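Local coordinates for polyhedrin (Simulium ubiquitum cypovirus, PDB 5A9A), which forms the crystalline lattice of cypovirus polyhedra, the occlusion bodies in which virus particles of this insect virus are embedded, at the interface of chains A and B. Numbering follows the deposited sequence. Chains: chain A/B, Polyhedrin.

Contact 1: the interface of chains A and B. Residues chain A 83-84, 87-88; chain B 204, 206-208, 217, 221.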
# COMPACT_ATOMS: atom_id res chain seq x y z
N GLU A 83 11.35 16.24 12.42
CA GLU A 83 9.97 15.81 12.22
C GLU A 83 9.13 16.08 13.47
O GLU A 83 7.98 16.50 13.37
CB GLU A 83 9.89 14.33 11.84
CG GLU A 83 8.48 13.89 11.49
CD GLU A 83 8.40 12.47 10.99
OE1 GLU A 83 9.37 11.70 11.18
OE2 GLU A 83 7.35 12.11 10.42
N ASN A 84 9.71 15.83 14.64
CA ASN A 84 9.03 16.13 15.90
C ASN A 84 8.62 17.60 15.97
O ASN A 84 7.46 17.92 16.22
CB ASN A 84 9.92 15.81 17.10
CG ASN A 84 9.88 14.34 17.48
OD1 ASN A 84 8.91 13.63 17.18
ND2 ASN A 84 10.93 13.88 18.15
N ARG A 87 5.85 18.33 13.24
CA ARG A 87 4.55 17.69 13.40
C ARG A 87 4.02 17.73 14.83
O ARG A 87 2.87 17.36 15.08
CB ARG A 87 4.60 16.24 12.91
CG ARG A 87 4.82 16.10 11.42
CD ARG A 87 4.80 14.64 11.01
NE ARG A 87 3.57 13.98 11.44
CZ ARG A 87 3.47 12.67 11.69
NH1 ARG A 87 4.54 11.88 11.58
NH2 ARG A 87 2.31 12.16 12.07
N ARG A 88 4.86 18.15 15.77
CA ARG A 88 4.42 18.30 17.15
C ARG A 88 5.32 19.28 17.91
O ARG A 88 6.09 18.88 18.79
CB ARG A 88 4.37 16.94 17.86
CG ARG A 88 5.48 15.97 17.51
CD ARG A 88 5.28 14.63 18.20
NE ARG A 88 5.30 14.75 19.66
CZ ARG A 88 6.34 14.48 20.43
NH1 ARG A 88 7.48 14.04 19.90
NH2 ARG A 88 6.26 14.62 21.74
N ASN B 204 4.57 8.96 9.12
CA ASN B 204 5.72 8.32 9.74
C ASN B 204 5.51 8.20 11.24
O ASN B 204 4.97 9.12 11.87
CB ASN B 204 6.99 9.12 9.47
CG ASN B 204 8.24 8.29 9.61
OD1 ASN B 204 8.32 7.18 9.08
ND2 ASN B 204 9.23 8.81 10.32
N LEU B 206 5.72 8.55 15.08
CA LEU B 206 6.29 9.57 15.96
C LEU B 206 6.69 8.95 17.29
O LEU B 206 6.03 8.03 17.77
CB LEU B 206 5.28 10.69 16.21
CG LEU B 206 4.96 11.60 15.03
CD1 LEU B 206 3.72 12.43 15.32
CD2 LEU B 206 6.14 12.49 14.70
N TYR B 207 7.76 9.46 17.87
CA TYR B 207 8.24 8.96 19.15
C TYR B 207 8.00 10.00 20.24
O TYR B 207 8.52 11.12 20.18
CB TYR B 207 9.71 8.58 19.06
CG TYR B 207 9.95 7.43 18.12
CD1 TYR B 207 10.15 7.65 16.76
CD2 TYR B 207 9.96 6.12 18.58
CE1 TYR B 207 10.36 6.59 15.89
CE2 TYR B 207 10.16 5.06 17.72
CZ TYR B 207 10.36 5.30 16.38
OH TYR B 207 10.57 4.24 15.52
N LEU B 208 7.20 9.62 21.23
CA LEU B 208 6.84 10.52 22.33
C LEU B 208 7.36 9.94 23.64
O LEU B 208 7.08 8.79 23.98
CB LEU B 208 5.32 10.71 22.38
CG LEU B 208 4.66 11.28 21.12
CD1 LEU B 208 4.34 10.18 20.11
CD2 LEU B 208 3.38 12.04 21.48
N TYR B 217 -0.15 16.06 22.59
CA TYR B 217 -0.32 15.77 21.16
C TYR B 217 -1.79 15.51 20.83
O TYR B 217 -2.33 16.07 19.88
CB TYR B 217 0.52 14.56 20.76
CG TYR B 217 0.41 14.17 19.30
CD1 TYR B 217 1.25 14.73 18.35
CD2 TYR B 217 -0.53 13.23 18.87
CE1 TYR B 217 1.17 14.37 17.01
CE2 TYR B 217 -0.63 12.87 17.54
CZ TYR B 217 0.22 13.44 16.62
OH TYR B 217 0.13 13.09 15.29
N LYS B 221 -4.05 17.78 18.35
CA LYS B 221 -4.63 17.25 17.12
C LYS B 221 -6.12 16.96 17.29
O LYS B 221 -6.79 16.55 16.34
CB LYS B 221 -3.91 15.97 16.70
CG LYS B 221 -2.39 16.10 16.61
CD LYS B 221 -1.95 17.14 15.59
CE LYS B 221 -0.43 17.26 15.57
NZ LYS B 221 0.06 18.26 14.58
O HOH W 1 2.51 9.41 12.78
O HOH W 2 5.59 11.61 8.07
O HOH W 3 9.42 11.14 16.40

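Contact 2: the interface of chains A and B. Residues chain A 134-135; chain B 27, 33, 35, 111-112, 156, 221-223.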
# COMPACT_ATOMS: atom_id res chain seq x y z
N TRP A 134 -8.32 18.63 11.47
CA TRP A 134 -8.82 17.48 10.71
C TRP A 134 -10.34 17.47 10.61
O TRP A 134 -10.91 16.90 9.68
CB TRP A 134 -8.34 16.16 11.33
CG TRP A 134 -8.99 15.81 12.64
CD1 TRP A 134 -8.57 16.15 13.89
CD2 TRP A 134 -10.19 15.05 12.81
NE1 TRP A 134 -9.43 15.64 14.83
CE2 TRP A 134 -10.44 14.97 14.20
CE3 TRP A 134 -11.09 14.43 11.94
CZ2 TRP A 134 -11.54 14.29 14.73
CZ3 TRP A 134 -12.18 13.76 12.46
CH2 TRP A 134 -12.40 13.69 13.85
N ARG A 135 -11.00 18.12 11.57
CA ARG A 135 -12.46 18.12 11.61
C ARG A 135 -13.07 18.98 10.51
O ARG A 135 -14.28 18.94 10.29
CB ARG A 135 -12.95 18.56 12.99
CG ARG A 135 -12.58 17.58 14.11
CD ARG A 135 -12.81 18.17 15.49
NE ARG A 135 -11.93 19.30 15.77
CZ ARG A 135 -11.86 19.94 16.93
NH1 ARG A 135 -12.62 19.56 17.95
NH2 ARG A 135 -11.03 20.95 17.08
N PRO B 27 -16.87 16.84 10.50
CA PRO B 27 -16.51 15.45 10.22
C PRO B 27 -17.63 14.60 9.61
O PRO B 27 -17.34 13.53 9.08
CB PRO B 27 -16.14 14.90 11.61
CG PRO B 27 -15.71 16.10 12.38
CD PRO B 27 -16.58 17.22 11.89
N ILE B 33 -12.69 13.95 6.34
CA ILE B 33 -11.59 13.09 6.77
C ILE B 33 -11.91 12.37 8.08
O ILE B 33 -12.53 12.93 8.98
CB ILE B 33 -10.29 13.90 6.95
CG1 ILE B 33 -9.69 14.26 5.58
CG2 ILE B 33 -9.28 13.12 7.78
CD1 ILE B 33 -9.24 13.05 4.78
N ARG B 35 -9.81 10.19 11.17
CA ARG B 35 -8.45 10.17 11.69
C ARG B 35 -8.27 9.16 12.82
O ARG B 35 -9.01 9.17 13.81
CB ARG B 35 -8.04 11.58 12.15
CG ARG B 35 -6.54 11.74 12.39
CD ARG B 35 -6.12 13.21 12.37
NE ARG B 35 -4.67 13.36 12.47
CZ ARG B 35 -4.05 14.52 12.67
NH1 ARG B 35 -4.75 15.64 12.81
NH2 ARG B 35 -2.73 14.56 12.75
N ASN B 111 -11.36 8.48 15.34
CA ASN B 111 -12.12 9.73 15.34
C ASN B 111 -12.76 10.04 14.00
O ASN B 111 -12.14 9.86 12.94
CB ASN B 111 -11.21 10.89 15.74
CG ASN B 111 -10.45 10.61 17.02
OD1 ASN B 111 -10.87 11.02 18.10
ND2 ASN B 111 -9.32 9.92 16.90
N GLY B 112 -14.00 10.50 14.04
CA GLY B 112 -14.71 10.92 12.85
C GLY B 112 -16.05 10.22 12.68
O GLY B 112 -16.52 9.51 13.57
N LEU B 156 -17.87 11.81 18.39
CA LEU B 156 -16.84 11.85 17.35
C LEU B 156 -15.72 10.83 17.53
O LEU B 156 -15.05 10.47 16.56
CB LEU B 156 -16.21 13.24 17.29
CG LEU B 156 -16.72 14.24 16.25
CD1 LEU B 156 -15.75 15.40 16.16
CD2 LEU B 156 -16.90 13.58 14.89
N LYS B 221 -4.05 17.78 18.35
CA LYS B 221 -4.63 17.25 17.12
C LYS B 221 -6.12 16.96 17.29
O LYS B 221 -6.79 16.55 16.34
CB LYS B 221 -3.91 15.97 16.70
CG LYS B 221 -2.39 16.10 16.61
CD LYS B 221 -1.95 17.14 15.59
CE LYS B 221 -0.43 17.26 15.57
NZ LYS B 221 0.06 18.26 14.58
N ASN B 222 -6.63 17.16 18.50
CA ASN B 222 -8.03 16.89 18.80
C ASN B 222 -8.44 15.47 18.43
O ASN B 222 -9.44 15.24 17.74
CB ASN B 222 -8.94 17.92 18.11
CG ASN B 222 -8.87 19.28 18.78
OD1 ASN B 222 -9.46 19.48 19.85
ND2 ASN B 222 -8.15 20.20 18.17
N LEU B 223 -7.65 14.51 18.91
CA LEU B 223 -7.97 13.10 18.82
C LEU B 223 -8.28 12.63 20.23
O LEU B 223 -7.59 13.04 21.17
CB LEU B 223 -6.77 12.33 18.25
CG LEU B 223 -6.27 12.84 16.90
CD1 LEU B 223 -4.94 12.21 16.52
CD2 LEU B 223 -7.32 12.59 15.83
O HOH W 4 -13.34 15.63 9.02

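Contact 1: the interface of chains A and B
A:Arg87, the last residue of helix 76-87, lays its guanidinium against B:Leu206, and A:Arg88 just after it does the same against B:Leu208, so the two arginines lie side by side along the short strand 206-208 of chain B, meeting its first and last residues. The tight part is here. CD1 of B:Leu206 sits toward the rim of one face of the A:Arg87 group, 3.6 Å from CZ. CG of B:Leu208 stands over the centre of the A:Arg88 guanidinium, 3.7 Å from its CZ. CB of A:Arg88 meets the ring edge of B:Tyr217 in plane; from there CG in the crowded position (chi1 39°) and a bend at chi3 carry the guanidinium to B:Leu208.

In the plane of the A:Arg87 group, NH1 donates to the backbone O of B:Asn204 at 2.8 Å, on a lone pair of that carbonyl. The same NH1 forms a salt bridge with OE2 of A:Glu83, approaching from above the carboxylate plane. That carboxylate lies nearly coplanar with the B:Asn204 amide, 8° apart, and its OE1 takes ND2 at 3.0 Å through the syn lone pair. A:Glu83 thus steadies the arginine while reading the asparagine.

Water fills the looser polar margins. Water 1 bridges NH2 of A:Arg87 to O of B:Asn204, water 2 joins OE2 of A:Glu83 to N of B:Asn204, and water 3 links OD1 of A:Asn84 to N of B:Tyr207. Toward helix 211-221, B:Lys221 reaches A:Arg87 O with NZ at 3.0 Å, from above the carbonyl plane. Together these contacts dock a helix end on a neighbouring subunit, plausibly one of the joints that build the polyhedral lattice.

Contact 2: the interface of chains A and B
With CG between the backbone N and the carbonyl carbon (chi1 72°) and chi2 at -91°, A:Trp134 turns its indole toward chain B, where it slots between B:Arg35 and its own neighbour A:Arg135. The residue comes from the 3-10 helix 134-136 and buries 137 Å² against the partner. CG of A:Arg135 lies over the centre of one ring face. On the opposite face the extended chain of B:Arg35 crosses obliquely, its CB offset toward the rim and its CD 3.8 Å from CB of the tryptophan; its guanidinium is turned nearly perpendicular to the indole. The indole is therefore sandwiched by the aliphatic stems of two arginines, one from each subunit, rather than by a second ring.

The benzo end meets the end of strand 105-111. CB of B:Asn111 packs 3.6 Å from CZ2, while CA of B:Gly112 touches CH2. Behind this, ND2 of B:Asn111 donates to the backbone O of B:Arg35, tying together two of the segments that line the slot. At the pyrrole end NE1 donates to O of B:Asn222 at 2.9 Å. The acceptor lies in the indole plane, but the donor stands well above the plane of the carbonyl, so no lone pair is met squarely. The bond gives the buried indole N-H a partner and helps fix the ring's rotation.

A:Arg135 bends at chi3 and stacks its guanidinium on the B:Asn222 amide, planes 23° apart, with CZ 3.6 Å from CG; this is face packing, without a hydrogen bond. Farther back along the chain, its CB runs beside CG of B:Pro27, pointing the same way. Near that proline, away from B:Asn222, water 4 joins the two main chains, lying 2.8 Å from both O of A:Trp134 and O of B:Ile33.

Contact 1 and contact 2 lie about 16 Å apart, measured between the centres of their C-alpha atoms, and belong to one interface between two copies of polyhedrin. B:Lys221, at the end of helix 211-221, takes part in both: its side chain serves contact 1 and its main chain lies in contact 2. Chain A brings a different element to each, helix 76-87 and the 3-10 helix 134-136. The interface as a whole is not an exact two-fold, and in these two patches the chains contribute different elements. Two separated anchor points should restrain tilting of one subunit on the other, as suits a crystalline assembly.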